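Long-range contacts in biotin binding protein A (Gallus gallus, PDB 2C1S), which binds biotin, and is seen here holding biotin-D-sulfoxide, as a four-chain member of the avidin family from chicken: residues 31-36 against 45-50; 39-44 against 73-78; 92-97 against 119-124. All coordinates share one frame; numbering follows the deposited sequence. Where two conformers were deposited one is given.

Contact 1 (31-36 against 45-50); sequences SGSYQT and ILVSPL. With BSO (biotin-D-sulfoxide), chain C.
Tyr34 and Ser48 form the last hydrogen-bonded antiparallel pair before the strands separate, a worked example of a strand pairing whose end runs into a binding site. Their backbones exchange two bonds: Tyr34 N reaches Ser48 O at 2.7 Å, and Ser48 N reaches Tyr34 O at 3.0 Å. At the next hydrogen-bonded pair, past the non-hydrogen-bonded Ser33 and Pro49, Leu50 N gives a straight bond to Gly32 O (169° at the hydrogen), whereas the return bond from Gly32 N to Leu50 O is weak.

Where the strands part beyond Val47, water takes over. One molecule donates to both Tyr34 O and Leu46 O and accepts from Thr36 N; a second links Gln35 NE2 to Ile45 O.

The apolar contacts fill in around this frame. Leu50, its CG placed between the backbone N and the carbonyl carbon (chi1 70°), lies over Gly32, with CG 3.6 Å from Gly32 C. On the other face of the sheet, Ser33 CB meets Val47 CG2 at 3.5 Å. Thr36 CG2 touches Ile45 CG2 at 3.6 Å, the two side chains crossing at about a right angle.

Two polar groups serve the ligand. Tyr34 OH donates to the ureido oxygen O3 of biotin-D-sulfoxide at 2.7 Å, and O3 lies in the plane of the ring at its edge. Thr36 OG1 accepts a nearly straight bond from ligand N2 at 2.8 Å and is also hydrogen-bonded to Val38 O.

Strands 29-35 and 48-54 are neighbours in the antiparallel barrel. Strand 18-21 borders the first, with Met19 against Tyr34, and strand 66-71 borders the second, where Phe68 and Val70 pack on Leu50.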
loop_
_atom_site.group_PDB
_atom_site.type_symbol
_atom_site.label_atom_id
_atom_site.label_comp_id
_atom_site.label_asym_id
_atom_site.label_seq_id
_atom_site.Cartn_x
_atom_site.Cartn_y
_atom_site.Cartn_z
ATOM N N SER A 31 18.803 14.985 -6.434
ATOM C CA SER A 31 17.749 15.729 -7.062
ATOM C C SER A 31 17.469 15.141 -8.454
ATOM O O SER A 31 18.159 14.230 -8.904
ATOM C CB SER A 31 18.199 17.187 -7.163
ATOM O OG SER A 31 17.122 17.998 -7.536
ATOM N N GLY A 32 16.472 15.656 -9.147
ATOM C CA GLY A 32 16.201 15.200 -10.486
ATOM C C GLY A 32 14.949 15.785 -11.066
ATOM O O GLY A 32 14.373 16.718 -10.517
ATOM N N SER A 33 14.502 15.230 -12.189
ATOM C CA SER A 33 13.241 15.647 -12.792
ATOM C C SER A 33 12.438 14.421 -13.227
ATOM O O SER A 33 13.018 13.362 -13.500
ATOM C CB SER A 33 13.468 16.587 -13.988
ATOM O OG SER A 33 14.327 15.953 -14.922
ATOM N N TYR A 34 11.122 14.576 -13.300
ATOM C CA TYR A 34 10.220 13.450 -13.557
ATOM C C TYR A 34 9.168 13.888 -14.535
ATOM O O TYR A 34 8.424 14.859 -14.278
ATOM C CB TYR A 34 9.546 12.983 -12.233
ATOM C CG TYR A 34 9.011 11.564 -12.307
ATOM C CD1 TYR A 34 9.738 10.518 -11.745
ATOM C CD2 TYR A 34 7.816 11.268 -12.979
ATOM C CE1 TYR A 34 9.292 9.198 -11.834
ATOM C CE2 TYR A 34 7.322 9.920 -13.076
ATOM C CZ TYR A 34 8.093 8.895 -12.485
ATOM O OH TYR A 34 7.698 7.558 -12.529
ATOM N N GLN A 35 9.123 13.195 -15.678
ATOM C CA GLN A 35 8.150 13.444 -16.722
ATOM C C GLN A 35 7.165 12.271 -16.817
ATOM O O GLN A 35 7.404 11.271 -17.540
ATOM C CB GLN A 35 8.855 13.617 -18.072
ATOM C CG GLN A 35 7.916 14.041 -19.193
ATOM C CD GLN A 35 7.483 15.508 -19.083
ATOM O OE1 GLN A 35 8.294 16.380 -18.765
ATOM N NE2 GLN A 35 6.210 15.780 -19.352
ATOM N N THR A 36 6.060 12.379 -16.100
ATOM C CA THR A 36 5.110 11.273 -16.080
ATOM C C THR A 36 4.331 11.190 -17.387
ATOM O O THR A 36 3.991 12.224 -17.981
ATOM C CB THR A 36 4.165 11.352 -14.812
ATOM O OG1 THR A 36 3.253 10.260 -14.851
ATOM C CG2 THR A 36 3.360 12.648 -14.767
ATOM N N ILE A 45 0.402 17.621 -18.386
ATOM C CA ILE A 45 1.560 17.190 -17.610
ATOM C C ILE A 45 2.740 18.136 -17.872
ATOM O O ILE A 45 2.973 18.558 -19.017
ATOM C CB ILE A 45 1.977 15.726 -17.917
ATOM C CG1 ILE A 45 0.871 14.732 -17.552
ATOM C CG2 ILE A 45 3.229 15.358 -17.126
ATOM C CD1 ILE A 45 0.924 13.438 -18.373
ATOM N N LEU A 46 3.464 18.459 -16.802
ATOM C CA LEU A 46 4.653 19.299 -16.841
ATOM C C LEU A 46 5.778 18.608 -16.082
ATOM O O LEU A 46 5.524 17.922 -15.075
ATOM C CB LEU A 46 4.342 20.662 -16.198
ATOM C CG LEU A 46 3.318 21.583 -16.892
ATOM C CD1 LEU A 46 2.788 22.673 -15.938
ATOM C CD2 LEU A 46 3.916 22.222 -18.157
ATOM N N VAL A 47 7.024 18.776 -16.550
ATOM C CA VAL A 47 8.195 18.232 -15.841
ATOM C C VAL A 47 8.188 18.673 -14.376
ATOM O O VAL A 47 7.903 19.837 -14.033
ATOM C CB VAL A 47 9.572 18.570 -16.531
ATOM C CG1 VAL A 47 9.834 20.097 -16.556
ATOM C CG2 VAL A 47 10.740 17.798 -15.866
ATOM N N SER A 48 8.489 17.732 -13.501
ATOM C CA SER A 48 8.431 18.048 -12.097
ATOM C C SER A 48 9.693 17.636 -11.392
ATOM O O SER A 48 10.314 16.632 -11.758
ATOM C CB SER A 48 7.210 17.391 -11.441
ATOM O OG SER A 48 6.043 17.769 -12.122
ATOM N N PRO A 49 10.088 18.409 -10.372
ATOM C CA PRO A 49 11.273 18.091 -9.606
ATOM C C PRO A 49 11.092 16.953 -8.609
ATOM O O PRO A 49 10.008 16.782 -7.996
ATOM C CB PRO A 49 11.550 19.392 -8.837
ATOM C CG PRO A 49 10.214 20.001 -8.664
ATOM C CD PRO A 49 9.455 19.675 -9.923
ATOM N N LEU A 50 12.181 16.237 -8.408
ATOM C CA LEU A 50 12.251 15.245 -7.364
ATOM C C LEU A 50 13.448 15.481 -6.440
ATOM O O LEU A 50 14.463 16.117 -6.816
ATOM C CB LEU A 50 12.220 13.845 -7.994
ATOM C CG LEU A 50 13.470 13.420 -8.778
ATOM C CD1 LEU A 50 14.498 12.828 -7.837
ATOM C CD2 LEU A 50 13.093 12.406 -9.880
HETATM C C11 BSO C . -1.353 13.234 -10.442
HETATM O O11 BSO C . -1.972 12.819 -11.449
HETATM O O12 BSO C . -1.893 13.500 -9.353
HETATM C C10 BSO C . 0.172 13.467 -10.523
HETATM C C9 BSO C . 0.954 12.549 -11.491
HETATM C C8 BSO C . 1.065 11.159 -10.876
HETATM C C7 BSO C . 1.642 10.175 -11.912
HETATM C C2 BSO C . 1.718 8.764 -11.284
HETATM S S1 BSO C . 2.939 8.587 -9.974
HETATM C C6 BSO C . 2.834 6.775 -9.986
HETATM C C5 BSO C . 2.678 6.397 -11.473
HETATM N N1 BSO C . 4.014 6.207 -12.057
HETATM C C3 BSO C . 4.245 7.127 -13.001
HETATM O O3 BSO C . 5.296 7.135 -13.648
HETATM N N2 BSO C . 3.223 7.972 -13.198
HETATM C C4 BSO C . 2.103 7.613 -12.277
HETATM O O10 BSO C . 2.242 9.076 -8.733
HETATM O O HOH W 1 5.754 15.146 -14.901
HETATM O O HOH W 2 5.380 18.455 -20.302
#

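Contact 2 (39-44 against 73-78); sequences TATNKQ and QFADST. With BSO (biotin-D-sulfoxide), chain C.
Phe74 turns the edge of its ring to Thr39 and Thr41, and this meeting of two loops illustrates how the tail of a ligand can be held by loops. The CB of Phe74 points toward residues 39-44, and CG sits between the backbone N and the carbonyl carbon (chi1 57°). Thr39 OG1 lies in the ring plane, 3.4 Å from Phe74 CE1, and the two side chains slide past each other in opposite directions. Thr41 OG1 lies at the same edge, about equally far from CD1 and CE1, while its methyl CG2 rests on Ala75 CB at 3.9 Å. At the root of the ring Phe74 CB packs on Gln44 O at 3.3 Å, and the aliphatic start of Lys43, CB and CG, lies against Phe74 O.

Thr39 OG1 stands anti to its own backbone N (chi1 178°), a setting that serves several partners. It accepts from Thr41 N, forming an ST turn, and from Thr41 OG1, and it donates to carboxylate oxygen O11 of biotin-D-sulfoxide at 2.6 Å. Thr41 OG1 in turn accepts from Lys43 N, making a second ST turn that helps fix the donor to Thr39. Ala40 N adds a bond to O11 at 2.8 Å, and from the other loop Ser77 OG donates to O12 at 2.7 Å. Both carboxylate oxygens are therefore gripped, and Phe74 CZ packs on ligand C9 in the tail.

Trp112 of the third subunit packs on Ala40. Together the two loops form the carboxylate end of the biotin pocket, at the mouth of the avidin-type barrel.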
loop_
_atom_site.group_PDB
_atom_site.type_symbol
_atom_site.label_atom_id
_atom_site.label_comp_id
_atom_site.label_asym_id
_atom_site.label_seq_id
_atom_site.Cartn_x
_atom_site.Cartn_y
_atom_site.Cartn_z
ATOM N N THR A 39 -1.540 10.856 -15.781
ATOM C CA THR A 39 -1.977 11.637 -14.640
ATOM C C THR A 39 -3.413 11.272 -14.309
ATOM O O THR A 39 -4.212 10.948 -15.208
ATOM C CB THR A 39 -1.835 13.167 -14.899
ATOM O OG1 THR A 39 -2.321 13.909 -13.776
ATOM C CG2 THR A 39 -2.621 13.573 -16.125
ATOM N N ALA A 40 -3.739 11.332 -13.022
ATOM C CA ALA A 40 -5.122 11.173 -12.552
ATOM C C ALA A 40 -5.938 12.466 -12.693
ATOM O O ALA A 40 -7.148 12.476 -12.441
ATOM C CB ALA A 40 -5.147 10.687 -11.118
ATOM N N THR A 41 -5.267 13.553 -13.060
ATOM C CA THR A 41 -5.890 14.862 -13.291
ATOM C C THR A 41 -6.281 15.009 -14.750
ATOM O O THR A 41 -5.967 14.146 -15.571
ATOM C CB THR A 41 -4.946 16.039 -12.935
ATOM O OG1 THR A 41 -3.837 16.122 -13.857
ATOM C CG2 THR A 41 -4.426 15.914 -11.535
ATOM N N ASN A 42 -6.966 16.109 -15.051
ATOM C CA ASN A 42 -7.237 16.518 -16.424
ATOM C C ASN A 42 -6.342 17.692 -16.835
ATOM O O ASN A 42 -6.690 18.464 -17.725
ATOM C CB ASN A 42 -8.715 16.885 -16.575
ATOM C CG ASN A 42 -9.171 17.932 -15.567
ATOM O OD1 ASN A 42 -8.366 18.730 -15.033
ATOM N ND2 ASN A 42 -10.481 17.941 -15.293
ATOM N N LYS A 43 -5.199 17.837 -16.169
ATOM C CA LYS A 43 -4.239 18.894 -16.483
ATOM C C LYS A 43 -3.159 18.416 -17.444
ATOM O O LYS A 43 -2.873 17.217 -17.538
ATOM C CB LYS A 43 -3.576 19.432 -15.206
ATOM C CG LYS A 43 -4.543 19.981 -14.155
ATOM C CD LYS A 43 -5.348 21.165 -14.663
ATOM C CE LYS A 43 -5.960 21.955 -13.504
ATOM N NZ LYS A 43 -7.394 22.352 -13.737
ATOM N N GLN A 44 -2.571 19.372 -18.166
ATOM C CA GLN A 44 -1.409 19.122 -19.002
ATOM C C GLN A 44 -0.224 18.755 -18.101
ATOM O O GLN A 44 0.100 19.469 -17.149
ATOM C CB GLN A 44 -1.125 20.361 -19.884
ATOM C CG GLN A 44 0.278 20.459 -20.537
ATOM C CD GLN A 44 0.595 19.326 -21.512
ATOM O OE1 GLN A 44 -0.288 18.825 -22.223
ATOM N NE2 GLN A 44 1.857 18.920 -21.548
ATOM N N GLN A 73 4.197 19.604 -10.795
ATOM C CA GLN A 73 4.056 21.037 -11.099
ATOM C C GLN A 73 2.688 21.378 -11.672
ATOM O O GLN A 73 2.349 22.551 -11.838
ATOM C CB GLN A 73 5.174 21.502 -12.034
ATOM C CG GLN A 73 6.540 21.374 -11.404
ATOM C CD GLN A 73 6.727 22.282 -10.193
ATOM O OE1 GLN A 73 6.859 23.493 -10.338
ATOM N NE2 GLN A 73 6.754 21.693 -8.992
ATOM N N PHE A 74 1.886 20.358 -11.940
ATOM C CA PHE A 74 0.632 20.537 -12.627
ATOM C C PHE A 74 -0.510 19.931 -11.798
ATOM O O PHE A 74 -1.627 19.817 -12.288
ATOM C CB PHE A 74 0.698 19.837 -13.972
ATOM C CG PHE A 74 1.019 18.372 -13.861
ATOM C CD1 PHE A 74 -0.006 17.422 -13.844
ATOM C CD2 PHE A 74 2.341 17.949 -13.730
ATOM C CE1 PHE A 74 0.291 16.073 -13.703
ATOM C CE2 PHE A 74 2.634 16.612 -13.606
ATOM C CZ PHE A 74 1.606 15.675 -13.585
ATOM N N ALA A 75 -0.198 19.520 -10.571
ATOM C CA ALA A 75 -1.186 18.905 -9.675
ATOM C C ALA A 75 -0.894 19.212 -8.209
ATOM O O ALA A 75 0.241 19.537 -7.853
ATOM C CB ALA A 75 -1.257 17.387 -9.913
ATOM N N ASP A 76 -1.927 19.117 -7.370
ATOM C CA ASP A 76 -1.790 19.385 -5.935
ATOM C C ASP A 76 -1.327 18.182 -5.129
ATOM O O ASP A 76 -1.120 18.265 -3.929
ATOM C CB ASP A 76 -3.099 19.952 -5.393
ATOM C CG ASP A 76 -3.508 21.208 -6.131
ATOM O OD1 ASP A 76 -2.581 21.943 -6.526
ATOM O OD2 ASP A 76 -4.719 21.450 -6.353
ATOM N N SER A 77 -1.097 17.085 -5.820
ATOM C CA SER A 77 -0.762 15.827 -5.178
ATOM C C SER A 77 0.762 15.725 -5.060
ATOM O O SER A 77 1.502 16.532 -5.649
ATOM C CB SER A 77 -1.287 14.710 -6.070
ATOM O OG SER A 77 -0.672 14.841 -7.340
ATOM N N THR A 78 1.228 14.720 -4.325
ATOM C CA THR A 78 2.649 14.457 -4.147
ATOM C C THR A 78 2.784 12.954 -4.254
ATOM O O THR A 78 1.931 12.224 -3.756
ATOM C CB THR A 78 3.182 14.934 -2.772
ATOM O OG1 THR A 78 3.168 16.372 -2.759
ATOM C CG2 THR A 78 4.596 14.513 -2.566
HETATM C C11 BSO C . -1.353 13.234 -10.442
HETATM O O11 BSO C . -1.972 12.819 -11.449
HETATM O O12 BSO C . -1.893 13.500 -9.353
HETATM C C10 BSO C . 0.172 13.467 -10.523
HETATM C C9 BSO C . 0.954 12.549 -11.491
HETATM C C8 BSO C . 1.065 11.159 -10.876
HETATM C C7 BSO C . 1.642 10.175 -11.912
HETATM C C2 BSO C . 1.718 8.764 -11.284
HETATM S S1 BSO C . 2.939 8.587 -9.974
HETATM C C6 BSO C . 2.834 6.775 -9.986
HETATM C C5 BSO C . 2.678 6.397 -11.473
HETATM N N1 BSO C . 4.014 6.207 -12.057
HETATM C C3 BSO C . 4.245 7.127 -13.001
HETATM O O3 BSO C . 5.296 7.135 -13.648
HETATM N N2 BSO C . 3.223 7.972 -13.198
HETATM C C4 BSO C . 2.103 7.613 -12.277
HETATM O O10 BSO C . 2.242 9.076 -8.733
#

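Contact 3 (92-97 against 119-124); sequences KEMLEM and TNVFTR. With BSO (biotin-D-sulfoxide), chain C.
The last two strands of the avidin barrel pair here, and the contact is a compact example of an antiparallel sheet whose two faces do different work. Leu95 with Phe122 and Met97 with Asn120 are hydrogen-bonded pairs; Phe122 N reaches Leu95 O at 2.9 Å, and Met97 N reaches Asn120 O at 2.9 Å.

On the face carrying these residues, Leu95 CD1 packs on Phe122 CB at 3.8 Å. Met97 SD makes an oblique Met-aromatic contact with Phe122, 3.8 Å from CE2. Beyond them Asn120 OD1 accepts a straight bond from ligand N1 at 2.8 Å, while its ND2 is held by Glu14. The other face has, in one of two Met94 conformers, Met94 CG against Thr123 CG2, and Glu96 side by side with Val121; Glu96 OE2 forms a salt bridge with Arg108 of the second subunit.

At the strand end Arg124 grips Glu93 side-on: NE bonds to OE1 and NH2 to OE2, each at 2.8 Å. Both oxygens lie in the guanidinium plane, yet the carboxylate is turned 42° from it and is met from above its own plane. Cys5 N also bonds to OE2, tying in the N-terminal segment.

As in avidin, the last strand of the barrel puts an asparagine against the ureido ring of the ligand.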
loop_
_atom_site.group_PDB
_atom_site.type_symbol
_atom_site.label_atom_id
_atom_site.label_comp_id
_atom_site.label_asym_id
_atom_site.label_seq_id
_atom_site.Cartn_x
_atom_site.Cartn_y
_atom_site.Cartn_z
ATOM N N LYS A 92 21.956 -5.591 -17.467
ATOM C CA LYS A 92 20.911 -4.597 -17.678
ATOM C C LYS A 92 20.375 -4.195 -16.316
ATOM O O LYS A 92 20.154 -5.050 -15.461
ATOM C CB LYS A 92 19.793 -5.131 -18.565
ATOM C CG LYS A 92 20.299 -5.590 -19.938
ATOM C CD LYS A 92 19.195 -6.046 -20.891
ATOM C CE LYS A 92 19.825 -6.753 -22.120
ATOM N NZ LYS A 92 18.785 -7.075 -23.135
ATOM N N GLU A 93 20.214 -2.890 -16.117
ATOM C CA GLU A 93 19.770 -2.333 -14.820
ATOM C C GLU A 93 18.272 -2.070 -14.811
ATOM O O GLU A 93 17.710 -1.492 -15.747
ATOM C CB GLU A 93 20.496 -1.007 -14.524
ATOM C CG GLU A 93 22.047 -1.081 -14.490
ATOM C CD GLU A 93 22.661 0.193 -15.020
ATOM O OE1 GLU A 93 22.261 0.651 -16.132
ATOM O OE2 GLU A 93 23.541 0.742 -14.330
ATOM N N MET A 94 17.631 -2.471 -13.721
ATOM C CA MET A 94 16.213 -2.184 -13.535
ATOM C C MET A 94 15.994 -1.613 -12.138
ATOM O O MET A 94 16.491 -2.191 -11.185
ATOM C CB MET A 94 15.346 -3.429 -13.807
ATOM C CG MET A 94 15.053 -3.698 -15.304
ATOM S SD MET A 94 16.292 -4.714 -16.164
ATOM C CE MET A 94 15.602 -4.780 -17.812
ATOM N N LEU A 95 15.249 -0.508 -12.008
ATOM C CA LEU A 95 14.840 -0.022 -10.663
ATOM C C LEU A 95 13.470 -0.612 -10.368
ATOM O O LEU A 95 12.525 -0.350 -11.112
ATOM C CB LEU A 95 14.785 1.515 -10.595
ATOM C CG LEU A 95 15.943 2.294 -11.219
ATOM C CD1 LEU A 95 15.627 3.808 -11.233
ATOM C CD2 LEU A 95 17.243 2.007 -10.517
ATOM N N GLU A 96 13.377 -1.403 -9.302
ATOM C CA GLU A 96 12.091 -1.975 -8.870
ATOM C C GLU A 96 11.602 -0.969 -7.811
ATOM O O GLU A 96 12.298 -0.734 -6.832
ATOM C CB GLU A 96 12.298 -3.342 -8.194
ATOM C CG GLU A 96 12.589 -4.535 -9.138
ATOM C CD GLU A 96 11.400 -4.908 -10.051
ATOM O OE1 GLU A 96 10.245 -4.536 -9.774
ATOM O OE2 GLU A 96 11.615 -5.614 -11.061
ATOM N N MET A 97 10.462 -0.338 -8.066
ATOM C CA MET A 97 9.973 0.686 -7.149
ATOM C C MET A 97 8.504 0.490 -6.801
ATOM O O MET A 97 7.714 -0.062 -7.599
ATOM C CB MET A 97 10.116 2.075 -7.770
ATOM C CG MET A 97 11.573 2.430 -8.193
ATOM S SD MET A 97 11.920 4.171 -8.128
ATOM C CE MET A 97 12.245 4.283 -6.378
ATOM N N THR A 119 3.212 0.120 -8.276
ATOM C CA THR A 119 4.603 -0.282 -8.480
ATOM C C THR A 119 5.013 0.132 -9.899
ATOM O O THR A 119 4.167 0.256 -10.769
ATOM C CB THR A 119 4.784 -1.841 -8.332
ATOM O OG1 THR A 119 3.967 -2.512 -9.320
ATOM C CG2 THR A 119 4.424 -2.335 -6.905
ATOM N N ASN A 120 6.299 0.338 -10.094
ATOM C CA ASN A 120 6.856 0.663 -11.405
ATOM C C ASN A 120 8.165 -0.069 -11.526
ATOM O O ASN A 120 8.829 -0.370 -10.506
ATOM C CB ASN A 120 7.090 2.172 -11.567
ATOM C CG ASN A 120 5.816 2.963 -11.832
ATOM O OD1 ASN A 120 5.613 4.002 -11.231
ATOM N ND2 ASN A 120 4.970 2.484 -12.729
ATOM N N VAL A 121 8.558 -0.360 -12.769
ATOM C CA VAL A 121 9.921 -0.845 -13.028
ATOM C C VAL A 121 10.588 0.092 -14.039
ATOM O O VAL A 121 9.996 0.371 -15.072
ATOM C CB VAL A 121 9.938 -2.289 -13.595
ATOM C CG1 VAL A 121 11.374 -2.733 -13.702
ATOM C CG2 VAL A 121 9.148 -3.229 -12.696
ATOM N N PHE A 122 11.770 0.610 -13.703
ATOM C CA PHE A 122 12.498 1.530 -14.581
ATOM C C PHE A 122 13.694 0.817 -15.209
ATOM O O PHE A 122 14.342 -0.013 -14.570
ATOM C CB PHE A 122 13.025 2.735 -13.805
ATOM C CG PHE A 122 11.946 3.682 -13.288
ATOM C CD1 PHE A 122 11.656 4.868 -13.974
ATOM C CD2 PHE A 122 11.251 3.393 -12.094
ATOM C CE1 PHE A 122 10.696 5.754 -13.495
ATOM C CE2 PHE A 122 10.296 4.268 -11.606
ATOM C CZ PHE A 122 10.011 5.449 -12.297
ATOM N N THR A 123 13.969 1.170 -16.458
ATOM C CA THR A 123 15.139 0.708 -17.184
ATOM C C THR A 123 15.884 1.947 -17.674
ATOM O O THR A 123 15.285 2.996 -17.953
ATOM C CB THR A 123 14.742 -0.140 -18.416
ATOM O OG1 THR A 123 13.860 0.617 -19.244
ATOM C CG2 THR A 123 14.006 -1.401 -17.986
ATOM N N ARG A 124 17.194 1.782 -17.811
ATOM C CA ARG A 124 18.108 2.842 -18.231
ATOM C C ARG A 124 17.835 3.236 -19.684
ATOM O O ARG A 124 17.797 2.380 -20.572
ATOM C CB ARG A 124 19.541 2.327 -18.080
ATOM C CG ARG A 124 20.603 3.247 -18.559
ATOM C CD ARG A 124 21.069 4.109 -17.464
ATOM N NE ARG A 124 21.798 3.429 -16.385
ATOM C CZ ARG A 124 22.252 4.099 -15.331
ATOM N NH1 ARG A 124 22.030 5.396 -15.286
ATOM N NH2 ARG A 124 22.891 3.498 -14.328
HETATM C C11 BSO C . -1.353 13.234 -10.442
HETATM O O11 BSO C . -1.972 12.819 -11.449
HETATM O O12 BSO C . -1.893 13.500 -9.353
HETATM C C10 BSO C . 0.172 13.467 -10.523
HETATM C C9 BSO C . 0.954 12.549 -11.491
HETATM C C8 BSO C . 1.065 11.159 -10.876
HETATM C C7 BSO C . 1.642 10.175 -11.912
HETATM C C2 BSO C . 1.718 8.764 -11.284
HETATM S S1 BSO C . 2.939 8.587 -9.974
HETATM C C6 BSO C . 2.834 6.775 -9.986
HETATM C C5 BSO C . 2.678 6.397 -11.473
HETATM N N1 BSO C . 4.014 6.207 -12.057
HETATM C C3 BSO C . 4.245 7.127 -13.001
HETATM O O3 BSO C . 5.296 7.135 -13.648
HETATM N N2 BSO C . 3.223 7.972 -13.198
HETATM C C4 BSO C . 2.103 7.613 -12.277
HETATM O O10 BSO C . 2.242 9.076 -8.733
HETATM O O HOH W 3 18.229 -0.844 -18.260
#

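In the fold
The three contacts show how one barrel divides its labour. Contacts 1 and 3 are partly buried pairings of antiparallel strands, each about 10 Å from the centre of the chain to their own centres, while contact 2 is a surface meeting of two loops, about 16 Å out. Backbone bonds dominate both strand pairs, with a salt bridge added at the end of contact 3 and bridging waters in contact 1; in contact 2 the segments meet through van der Waals packing and bond separately to the ligand. Contacts 1 and 2 join directly, Ser48 OG probably bonding to Gln73 N, and Tyr34 OH touches Phe122 CZ between contacts 1 and 3. Biotin-D-sulfoxide spans all three.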